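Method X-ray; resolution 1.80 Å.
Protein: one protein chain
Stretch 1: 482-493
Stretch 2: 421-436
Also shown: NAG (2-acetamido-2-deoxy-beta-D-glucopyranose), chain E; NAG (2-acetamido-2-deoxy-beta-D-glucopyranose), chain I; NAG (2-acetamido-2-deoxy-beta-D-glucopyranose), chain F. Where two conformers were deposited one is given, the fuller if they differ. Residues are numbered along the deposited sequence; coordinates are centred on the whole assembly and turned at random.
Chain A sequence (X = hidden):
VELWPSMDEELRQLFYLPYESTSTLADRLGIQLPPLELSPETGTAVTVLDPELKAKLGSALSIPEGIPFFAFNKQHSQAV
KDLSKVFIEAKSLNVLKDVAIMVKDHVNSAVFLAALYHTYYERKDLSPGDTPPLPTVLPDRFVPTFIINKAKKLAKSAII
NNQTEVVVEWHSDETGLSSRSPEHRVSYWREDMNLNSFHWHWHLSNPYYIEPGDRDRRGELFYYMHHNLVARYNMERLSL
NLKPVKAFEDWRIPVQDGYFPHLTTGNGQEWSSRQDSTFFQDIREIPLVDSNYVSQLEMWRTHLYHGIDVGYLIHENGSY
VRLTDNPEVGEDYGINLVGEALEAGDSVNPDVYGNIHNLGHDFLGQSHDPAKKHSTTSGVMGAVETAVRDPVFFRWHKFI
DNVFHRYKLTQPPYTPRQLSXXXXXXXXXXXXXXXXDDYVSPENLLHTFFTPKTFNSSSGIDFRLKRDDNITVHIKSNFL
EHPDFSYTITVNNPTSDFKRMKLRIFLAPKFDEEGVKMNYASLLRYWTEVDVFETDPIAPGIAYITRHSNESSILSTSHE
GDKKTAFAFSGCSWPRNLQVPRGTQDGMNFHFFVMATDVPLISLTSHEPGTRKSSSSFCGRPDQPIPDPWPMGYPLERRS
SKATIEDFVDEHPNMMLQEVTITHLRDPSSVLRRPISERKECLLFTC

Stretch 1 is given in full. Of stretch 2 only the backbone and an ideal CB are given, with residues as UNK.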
# COMPACT_ATOMS: atom_id res chain seq x y z
N HIS A 482 -46.52 4.16 14.99
CA HIS A 482 -46.64 5.17 16.03
C HIS A 482 -48.13 5.49 16.21
O HIS A 482 -48.89 5.35 15.26
CB HIS A 482 -45.91 6.45 15.60
CG HIS A 482 -46.57 7.15 14.45
ND1 HIS A 482 -47.53 8.13 14.62
CD2 HIS A 482 -46.42 7.01 13.11
CE1 HIS A 482 -47.93 8.56 13.45
NE2 HIS A 482 -47.27 7.90 12.51
N PRO A 483 -48.53 5.91 17.42
CA PRO A 483 -49.90 6.41 17.64
C PRO A 483 -50.14 7.73 16.92
O PRO A 483 -49.17 8.48 16.72
CB PRO A 483 -49.94 6.67 19.16
CG PRO A 483 -48.85 5.82 19.73
CD PRO A 483 -47.77 5.77 18.67
N ASP A 484 -51.38 8.03 16.53
CA ASP A 484 -51.71 9.36 16.03
C ASP A 484 -51.33 10.42 17.07
O ASP A 484 -51.33 10.15 18.27
CB ASP A 484 -53.21 9.51 15.74
CG ASP A 484 -53.68 8.67 14.56
OD1 ASP A 484 -52.84 8.26 13.73
OD2 ASP A 484 -54.90 8.44 14.47
N PHE A 485 -51.00 11.62 16.60
CA PHE A 485 -50.81 12.75 17.49
C PHE A 485 -51.35 14.01 16.85
O PHE A 485 -51.57 14.06 15.63
CB PHE A 485 -49.33 12.93 17.89
CG PHE A 485 -48.42 13.23 16.73
CD1 PHE A 485 -47.86 12.19 15.98
CD2 PHE A 485 -48.08 14.54 16.41
CE1 PHE A 485 -47.01 12.46 14.92
CE2 PHE A 485 -47.23 14.81 15.34
CZ PHE A 485 -46.69 13.76 14.60
N SER A 486 -51.59 15.03 17.67
CA SER A 486 -51.93 16.34 17.13
C SER A 486 -51.03 17.39 17.75
O SER A 486 -50.31 17.12 18.72
CB SER A 486 -53.39 16.68 17.42
OG SER A 486 -53.54 17.04 18.77
N TYR A 487 -51.03 18.58 17.17
CA TYR A 487 -50.30 19.70 17.76
C TYR A 487 -51.15 20.96 17.63
O TYR A 487 -51.98 21.06 16.73
CB TYR A 487 -48.92 19.90 17.12
CG TYR A 487 -48.93 20.29 15.66
CD1 TYR A 487 -49.17 21.60 15.28
CD2 TYR A 487 -48.67 19.35 14.67
CE1 TYR A 487 -49.19 21.96 13.95
CE2 TYR A 487 -48.67 19.71 13.33
CZ TYR A 487 -48.93 21.01 12.98
OH TYR A 487 -48.95 21.37 11.65
N THR A 488 -50.94 21.91 18.53
CA THR A 488 -51.65 23.18 18.45
C THR A 488 -50.67 24.34 18.51
O THR A 488 -49.80 24.39 19.39
CB THR A 488 -52.70 23.31 19.56
OG1 THR A 488 -53.67 22.27 19.41
CG2 THR A 488 -53.41 24.67 19.48
N ILE A 489 -50.81 25.26 17.55
CA ILE A 489 -49.99 26.45 17.52
C ILE A 489 -50.87 27.62 17.94
O ILE A 489 -51.94 27.83 17.38
CB ILE A 489 -49.46 26.73 16.10
CG1 ILE A 489 -48.79 25.48 15.51
CG2 ILE A 489 -48.50 27.92 16.12
CD1 ILE A 489 -47.68 24.90 16.38
N THR A 490 -50.41 28.37 18.94
CA THR A 490 -51.11 29.59 19.35
C THR A 490 -50.41 30.77 18.68
O THR A 490 -49.20 30.94 18.84
CB THR A 490 -51.07 29.76 20.87
OG1 THR A 490 -51.64 28.60 21.50
CG2 THR A 490 -51.86 31.01 21.30
N VAL A 491 -51.16 31.57 17.92
CA VAL A 491 -50.58 32.72 17.25
C VAL A 491 -51.33 34.01 17.59
O VAL A 491 -52.45 33.96 18.11
CB VAL A 491 -50.55 32.56 15.73
CG1 VAL A 491 -49.84 31.25 15.34
CG2 VAL A 491 -51.95 32.58 15.15
N ASN A 492 -50.71 35.15 17.30
CA ASN A 492 -51.40 36.43 17.42
C ASN A 492 -51.29 37.23 16.14
O ASN A 492 -50.20 37.37 15.57
CB ASN A 492 -50.86 37.26 18.58
CG ASN A 492 -51.70 38.52 18.82
OD1 ASN A 492 -52.90 38.42 19.07
ND2 ASN A 492 -51.07 39.69 18.75
N ASN A 493 -52.42 37.74 15.67
CA ASN A 493 -52.44 38.70 14.58
C ASN A 493 -52.65 40.06 15.22
O ASN A 493 -53.75 40.37 15.67
CB ASN A 493 -53.58 38.37 13.62
CG ASN A 493 -53.74 39.40 12.52
OD1 ASN A 493 -53.00 40.38 12.44
ND2 ASN A 493 -54.72 39.18 11.65
N UNK A 421 -42.49 38.64 9.32
CA UNK A 421 -43.88 38.23 9.16
C UNK A 421 -44.80 39.03 10.06
O UNK A 421 -44.37 39.54 11.10
CB UNK A 421 -44.03 36.74 9.45
N UNK A 422 -46.08 39.13 9.68
CA UNK A 422 -47.04 39.90 10.47
C UNK A 422 -47.58 39.13 11.67
O UNK A 422 -48.09 39.72 12.63
CB UNK A 422 -48.21 40.34 9.58
N UNK A 423 -47.50 37.80 11.63
CA UNK A 423 -48.08 36.96 12.68
C UNK A 423 -47.02 36.58 13.72
O UNK A 423 -45.90 36.23 13.36
CB UNK A 423 -48.70 35.70 12.07
N UNK A 424 -47.39 36.66 15.00
CA UNK A 424 -46.52 36.28 16.11
C UNK A 424 -46.86 34.86 16.55
O UNK A 424 -48.03 34.52 16.69
CB UNK A 424 -46.66 37.26 17.28
N UNK A 425 -45.85 34.02 16.76
CA UNK A 425 -46.11 32.70 17.31
C UNK A 425 -45.95 32.74 18.83
O UNK A 425 -44.88 33.12 19.34
CB UNK A 425 -45.17 31.66 16.69
N UNK A 426 -47.00 32.36 19.56
CA UNK A 426 -47.01 32.52 21.01
C UNK A 426 -46.75 31.23 21.77
O UNK A 426 -46.18 31.25 22.86
CB UNK A 426 -48.35 33.10 21.45
N UNK A 427 -47.21 30.12 21.22
CA UNK A 427 -47.11 28.85 21.93
C UNK A 427 -47.21 27.66 21.00
O UNK A 427 -47.73 27.76 19.88
CB UNK A 427 -48.20 28.76 23.00
N UNK A 428 -46.71 26.52 21.47
CA UNK A 428 -46.75 25.29 20.70
C UNK A 428 -46.93 24.17 21.69
O UNK A 428 -46.27 24.15 22.74
CB UNK A 428 -45.49 25.10 19.85
N UNK A 429 -47.86 23.25 21.41
CA UNK A 429 -48.02 22.06 22.24
C UNK A 429 -48.30 20.86 21.35
O UNK A 429 -48.98 20.99 20.33
CB UNK A 429 -49.14 22.25 23.26
N UNK A 430 -47.78 19.71 21.74
CA UNK A 430 -47.95 18.48 20.98
C UNK A 430 -48.59 17.45 21.91
O UNK A 430 -48.18 17.33 23.07
CB UNK A 430 -46.62 17.98 20.42
N UNK A 431 -49.58 16.73 21.41
CA UNK A 431 -50.28 15.76 22.25
C UNK A 431 -50.62 14.47 21.52
O UNK A 431 -51.36 14.46 20.53
CB UNK A 431 -51.56 16.38 22.80
N UNK A 432 -50.07 13.38 22.03
CA UNK A 432 -50.35 12.07 21.47
C UNK A 432 -51.79 11.71 21.77
O UNK A 432 -52.30 11.96 22.86
CB UNK A 432 -49.39 11.01 22.02
N UNK A 433 -52.46 11.14 20.77
CA UNK A 433 -53.86 10.74 20.91
C UNK A 433 -53.97 9.45 21.73
O UNK A 433 -52.97 8.76 21.95
CB UNK A 433 -54.50 10.55 19.53
N UNK A 434 -55.18 9.14 22.18
CA UNK A 434 -55.43 7.90 22.90
C UNK A 434 -55.11 6.70 22.02
O UNK A 434 -55.55 6.64 20.87
CB UNK A 434 -56.88 7.84 23.38
N UNK A 435 -54.36 5.74 22.55
CA UNK A 435 -54.03 4.55 21.79
C UNK A 435 -54.07 3.27 22.63
O UNK A 435 -54.14 2.17 22.08
CB UNK A 435 -52.64 4.71 21.17
N UNK A 436 -54.03 3.42 23.94
CA UNK A 436 -54.17 2.26 24.82
C UNK A 436 -54.96 2.63 26.08
O UNK A 436 -54.71 3.67 26.70
CB UNK A 436 -52.79 1.71 25.20
C1 NAG E . -47.71 42.44 6.58
C2 NAG E . -46.37 42.48 5.83
C3 NAG E . -46.36 43.19 4.47
C4 NAG E . -47.73 43.34 3.82
C5 NAG E . -48.74 43.75 4.87
C6 NAG E . -50.09 44.05 4.25
C7 NAG E . -44.54 42.50 7.48
C8 NAG E . -44.39 43.08 8.86
N2 NAG E . -45.37 43.14 6.66
O3 NAG E . -45.53 42.47 3.59
O4 NAG E . -47.69 44.31 2.80
O5 NAG E . -48.85 42.68 5.77
O6 NAG E . -50.51 42.93 3.49
O7 NAG E . -43.91 41.49 7.18
C1 NAG I . -48.13 27.14 26.30
C2 NAG I . -48.12 28.08 27.50
C3 NAG I . -47.64 27.34 28.75
C4 NAG I . -48.33 25.99 28.91
C5 NAG I . -48.49 25.22 27.60
C6 NAG I . -49.42 24.03 27.84
C7 NAG I . -47.85 30.41 26.92
C8 NAG I . -46.93 31.58 26.72
N2 NAG I . -47.30 29.25 27.24
O3 NAG I . -47.91 28.13 29.88
O4 NAG I . -47.56 25.19 29.79
O5 NAG I . -48.99 26.05 26.57
O6 NAG I . -50.65 24.18 27.17
O7 NAG I . -49.07 30.55 26.78
C1 NAG F . -54.79 7.90 10.84
C2 NAG F . -56.20 7.61 11.38
C3 NAG F . -56.22 6.24 12.05
C4 NAG F . -55.78 5.18 11.05
C5 NAG F . -54.47 5.57 10.36
C6 NAG F . -54.22 4.64 9.18
C7 NAG F . -57.78 9.34 12.02
C8 NAG F . -58.48 9.97 13.19
N2 NAG F . -56.67 8.65 12.28
O3 NAG F . -57.51 5.94 12.51
O4 NAG F . -55.61 3.95 11.71
O5 NAG F . -54.49 6.90 9.88
O6 NAG F . -55.00 5.08 8.09
O7 NAG F . -58.24 9.46 10.88

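Stretch 2 runs antiparallel to strand 485-493. The CB atoms of its paired positions, 424, 425 and 427-432, divide between the face bearing Phe485, Tyr487, Ile489 and Val491 and the face bearing Ser486, Thr488, Thr490 and Asn492; 426 is the exception.

Position 421 has nothing of stretch 1 within reach and leaves the choice open; it is Gly421. Position 422 is equally free, but the nearby sugar of chain E suggests a glycan-bearing residue: Asn422, whose ND2 is bonded to that sugar.

At 423 the CB points sideways, so a branched or long apolar chain could reach over. Ile423 does so, with CG2 3.6 Å from Val491 CB. Position 424 pairs with Asn492, where small or polar residues would fit; Thr424 exchanges two backbone hydrogen bonds with Asn492.

Position 425 turns toward Val491 CG1 and Ile489 CG2. The space suits a modest aliphatic residue, and Val425 places CG1 4.0 Å from Ile489 CG2. A beta bulge follows: the amides of 426 and 427 both donate to Thr490 O. The CB of 426 points toward stretch 1, 3.5 Å from Thr490 O, so several chains with reach could lie along Thr490 to Asn492; Leu426 lays CD1 3.8 Å from Asn492 CB.

The CB of 427 sits 3.7 Å from Thr490 CB, and the sugar of chain I lies beyond, again favouring asparagine. Asn427 carries that sugar on ND2, and a water joins ND2 to Thr490 OG1.

Position 428 faces Ile489 CD1, so a compact aliphatic group is apt; Val428 CG1 packs 3.7 Å from Ile489 CD1. At 429, on the Thr488 side, the backbone exchanges two hydrogen bonds with Thr488, and a small or branched residue, polar or not, would lie flat. Thr429 rests CG2 3.9 Å from Thr488 CB.

At 430 the CB nears Tyr487 CB and the Phe485 ring, inviting a branched aliphatic: Val430 sends CG2 to 3.8 Å from Tyr487 CB. Position 431 meets mainly backbone, and a long polar chain can lead away, as Gln431 does.

Position 432 lies beside Phe485 and Pro483, so an apolar or long chain would fit; Glu432 brings OE2 3.3 Å from Pro483 CG. At 433 the amide donates to Asp484 O, also close to the CB, and several polar or flexible chains would suit; Glu433 reaches toward Ser486, its OE1 4.0 Å from Ser486 CB. Stretch 1 sets no limit at 434, which is His434.

The CB of 435 is 3.9 Å from Pro483 CB, where a flat ring could cover the proline. Trp435 receives Pro483 CG over its five-membered ring, while NE1 donates to Glu432 OE1. Position 436 is out of reach, so almost any residue would do; it is Ile436.

Stretch 2 (421-436) GNITVLNVTVQEEHWI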
# COMPACT_ATOMS: atom_id res chain seq x y z
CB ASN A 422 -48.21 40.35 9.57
CG ASN A 422 -47.82 41.48 8.63
OD1 ASN A 422 -47.47 42.57 9.07
ND2 ASN A 422 -47.91 41.23 7.33
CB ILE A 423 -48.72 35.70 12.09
CG1 ILE A 423 -49.84 36.08 11.12
CG2 ILE A 423 -49.27 34.81 13.18
CD1 ILE A 423 -50.91 36.94 11.75
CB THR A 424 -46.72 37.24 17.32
OG1 THR A 424 -46.18 38.53 17.02
CG2 THR A 424 -46.01 36.70 18.56
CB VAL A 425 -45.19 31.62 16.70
CG1 VAL A 425 -45.46 30.27 17.34
CG2 VAL A 425 -45.40 31.55 15.20
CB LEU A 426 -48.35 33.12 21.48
CG LEU A 426 -48.64 34.54 21.02
CD1 LEU A 426 -50.04 34.98 21.45
CD2 LEU A 426 -47.59 35.48 21.59
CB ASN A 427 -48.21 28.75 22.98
CG ASN A 427 -47.78 27.97 24.21
OD1 ASN A 427 -46.72 27.34 24.21
ND2 ASN A 427 -48.61 28.01 25.25
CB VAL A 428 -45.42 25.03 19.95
CG1 VAL A 428 -45.53 23.77 19.12
CG2 VAL A 428 -45.03 26.21 19.05
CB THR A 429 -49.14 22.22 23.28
OG1 THR A 429 -49.25 21.02 24.06
CG2 THR A 429 -50.47 22.48 22.61
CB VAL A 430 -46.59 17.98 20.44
CG1 VAL A 430 -46.72 16.59 19.84
CG2 VAL A 430 -46.04 18.96 19.41
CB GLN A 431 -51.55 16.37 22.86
CG GLN A 431 -52.37 15.37 23.70
CD GLN A 431 -51.64 14.90 24.94
OE1 GLN A 431 -51.15 15.71 25.73
NE2 GLN A 431 -51.55 13.58 25.11
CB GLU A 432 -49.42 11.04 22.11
CG GLU A 432 -49.46 9.68 21.44
CD GLU A 432 -48.31 8.80 21.87
OE1 GLU A 432 -48.28 8.38 23.04
OE2 GLU A 432 -47.44 8.53 21.01
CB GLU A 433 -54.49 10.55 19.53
CG GLU A 433 -55.79 11.32 19.31
CD GLU A 433 -55.60 12.83 19.31
OE1 GLU A 433 -55.56 13.44 18.22
OE2 GLU A 433 -55.50 13.42 20.40
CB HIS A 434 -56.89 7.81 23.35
CG HIS A 434 -57.30 6.45 23.82
ND1 HIS A 434 -57.82 5.49 22.97
CD2 HIS A 434 -57.26 5.88 25.04
CE1 HIS A 434 -58.08 4.39 23.65
NE2 HIS A 434 -57.76 4.60 24.91
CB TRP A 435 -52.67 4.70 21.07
CG TRP A 435 -51.50 4.91 21.99
CD1 TRP A 435 -50.99 6.11 22.41
CD2 TRP A 435 -50.66 3.90 22.56
NE1 TRP A 435 -49.90 5.90 23.22
CE2 TRP A 435 -49.68 4.55 23.33
CE3 TRP A 435 -50.66 2.50 22.50
CZ2 TRP A 435 -48.70 3.85 24.04
CZ3 TRP A 435 -49.69 1.81 23.21
CH2 TRP A 435 -48.73 2.49 23.96
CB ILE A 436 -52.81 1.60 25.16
CG1 ILE A 436 -53.02 0.25 25.84
CG2 ILE A 436 -51.94 2.53 26.02
CD1 ILE A 436 -51.73 -0.47 26.22
O HOH W 1 -51.48 28.62 24.33
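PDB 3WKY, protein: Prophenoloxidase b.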